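Local structure of protease Do-like 2, chloroplastic (Arabidopsis thaliana, 4FLN) at residues D185-Q190 and V230-V235. The protein is a serine protease of the chloroplast that performs the primary cleavage of photodamaged D1 protein in plant photosystem II. Residues are numbered along the deposited sequence; the frame is centred on the assembly and turned at random.
Sequences DLLGIQ and VIPTTV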
loop_
_atom_site.group_PDB
_atom_site.type_symbol
_atom_site.label_atom_id
_atom_site.label_comp_id
_atom_site.label_asym_id
_atom_site.label_seq_id
_atom_site.Cartn_x
_atom_site.Cartn_y
_atom_site.Cartn_z
ATOM N N ASP B 185 15.779 -13.364 28.770
ATOM C CA ASP B 185 15.998 -14.512 27.892
ATOM C C ASP B 185 16.011 -15.804 28.691
ATOM O O ASP B 185 16.887 -16.024 29.523
ATOM C CB ASP B 185 17.299 -14.373 27.099
ATOM C CG ASP B 185 17.082 -13.769 25.718
ATOM O OD1 ASP B 185 16.375 -12.743 25.622
ATOM O OD2 ASP B 185 17.612 -14.322 24.724
ATOM N N LEU B 186 15.033 -16.657 28.423
ATOM C CA LEU B 186 14.887 -17.909 29.135
ATOM C C LEU B 186 14.798 -19.084 28.162
ATOM O O LEU B 186 14.526 -18.910 26.980
ATOM C CB LEU B 186 13.640 -17.869 30.007
ATOM C CG LEU B 186 13.497 -16.660 30.928
ATOM C CD1 LEU B 186 12.146 -16.681 31.612
ATOM C CD2 LEU B 186 14.615 -16.628 31.956
ATOM N N LEU B 187 15.031 -20.289 28.664
ATOM C CA LEU B 187 14.971 -21.457 27.812
ATOM C C LEU B 187 13.557 -21.510 27.235
ATOM O O LEU B 187 12.618 -20.995 27.846
ATOM C CB LEU B 187 15.290 -22.708 28.627
ATOM C CG LEU B 187 15.356 -24.091 27.973
ATOM C CD1 LEU B 187 16.566 -24.216 27.060
ATOM C CD2 LEU B 187 15.405 -25.161 29.047
ATOM N N GLY B 188 13.415 -22.085 26.043
ATOM C CA GLY B 188 12.119 -22.240 25.413
ATOM C C GLY B 188 12.109 -23.415 24.457
ATOM O O GLY B 188 13.152 -23.797 23.939
ATOM N N ILE B 189 10.928 -23.982 24.223
ATOM C CA ILE B 189 10.770 -25.097 23.301
ATOM C C ILE B 189 10.004 -24.625 22.081
ATOM O O ILE B 189 8.944 -24.026 22.214
ATOM C CB ILE B 189 9.973 -26.258 23.938
ATOM C CG1 ILE B 189 10.631 -26.721 25.238
ATOM C CG2 ILE B 189 9.831 -27.425 22.967
ATOM C CD1 ILE B 189 9.740 -27.621 26.070
ATOM N N GLN B 190 10.552 -24.883 20.896
ATOM C CA GLN B 190 9.857 -24.614 19.639
ATOM C C GLN B 190 9.155 -25.878 19.166
ATOM O O GLN B 190 9.722 -26.966 19.218
ATOM C CB GLN B 190 10.855 -24.214 18.572
ATOM C CG GLN B 190 10.944 -22.749 18.251
ATOM C CD GLN B 190 11.853 -22.499 17.055
ATOM O OE1 GLN B 190 11.790 -23.222 16.055
ATOM N NE2 GLN B 190 12.701 -21.478 17.153
ATOM N N VAL B 230 6.581 -22.737 23.369
ATOM C CA VAL B 230 6.195 -23.327 24.640
ATOM C C VAL B 230 7.157 -22.958 25.753
ATOM O O VAL B 230 8.355 -23.205 25.656
ATOM C CB VAL B 230 6.115 -24.864 24.556
ATOM C CG1 VAL B 230 5.783 -25.446 25.924
ATOM C CG2 VAL B 230 5.087 -25.289 23.518
ATOM N N ILE B 231 6.625 -22.376 26.816
ATOM C CA ILE B 231 7.392 -22.201 28.034
ATOM C C ILE B 231 7.608 -23.569 28.686
ATOM O O ILE B 231 6.643 -24.217 29.096
ATOM C CB ILE B 231 6.636 -21.293 28.993
ATOM C CG1 ILE B 231 6.348 -19.958 28.304
ATOM C CG2 ILE B 231 7.434 -21.100 30.277
ATOM C CD1 ILE B 231 5.071 -19.284 28.727
ATOM N N PRO B 232 8.873 -24.024 28.768
ATOM C CA PRO B 232 9.141 -25.375 29.289
ATOM C C PRO B 232 8.911 -25.539 30.792
ATOM O O PRO B 232 8.856 -24.558 31.553
ATOM C CB PRO B 232 10.623 -25.603 28.956
ATOM C CG PRO B 232 11.192 -24.243 28.756
ATOM C CD PRO B 232 10.082 -23.401 28.200
ATOM N N THR B 233 8.778 -26.799 31.197
ATOM C CA THR B 233 8.616 -27.181 32.592
ATOM C C THR B 233 9.646 -26.542 33.519
ATOM O O THR B 233 9.306 -26.088 34.611
ATOM C CB THR B 233 8.725 -28.704 32.742
ATOM O OG1 THR B 233 7.616 -29.312 32.091
ATOM C CG2 THR B 233 8.725 -29.114 34.211
ATOM N N THR B 234 10.904 -26.521 33.091
ATOM C CA THR B 234 11.972 -26.001 33.941
ATOM C C THR B 234 11.775 -24.527 34.309
ATOM O O THR B 234 12.032 -24.129 35.444
ATOM C CB THR B 234 13.363 -26.235 33.323
ATOM O OG1 THR B 234 13.524 -25.414 32.165
ATOM C CG2 THR B 234 13.504 -27.684 32.903
ATOM N N VAL B 235 11.311 -23.722 33.359
ATOM C CA VAL B 235 11.058 -22.318 33.635
ATOM C C VAL B 235 9.853 -22.230 34.534
ATOM O O VAL B 235 9.754 -21.345 35.378
ATOM C CB VAL B 235 10.764 -21.529 32.365
ATOM C CG1 VAL B 235 10.304 -20.133 32.720
ATOM C CG2 VAL B 235 11.992 -21.479 31.486
#
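Strands 185-191 and 228-232 are antiparallel neighbours in the second of the two six-stranded beta-barrels that make up the chymotrypsin-like protease domain. Within the segments their axes run at 128°, and they share a single bridge, the hydrogen-bonded pair I189–V230. I189 N gives a nearly straight bond to V230 O (3.0 Å, N-H...O 171°), lying in the carbonyl plane; the return bond from V230 N reaches I189 O at 2.9 Å but is more bent, at 139°. Beyond this pair the partner chain leaves the strand at P232, which sits at the N-cap position right before helix 233-246, so side chains take over the contact. I189 and V230 lie on the same face of the sheet, with I189 CB 4.1 Å from V230 CB. I189, with CG1 beside its backbone N, and the proline lie alongside each other, pointing in opposite directions, with I189 CD1 3.6 Å from P232 CB. The CD corner of the ring rests on the backbone of 185-190, P232 CD lying 3.6 Å from G188 CA, where no side chain intervenes. A glycine here in place of P232 would lose the ring that touches I189, G188 and L187 and would probably loosen the junction of strand and helix. The L187 carbonyl, beside P232 CD and V235 CG2, is hydrogen-bonded by Y179 OH, which also makes a weak bond to V230 O. L187 crosses T234 obliquely, CD2 near OG1. In the helix's first turn, V235 meets L186 at about a right angle, with V235 CG1 4.1 Å from L186 CD1.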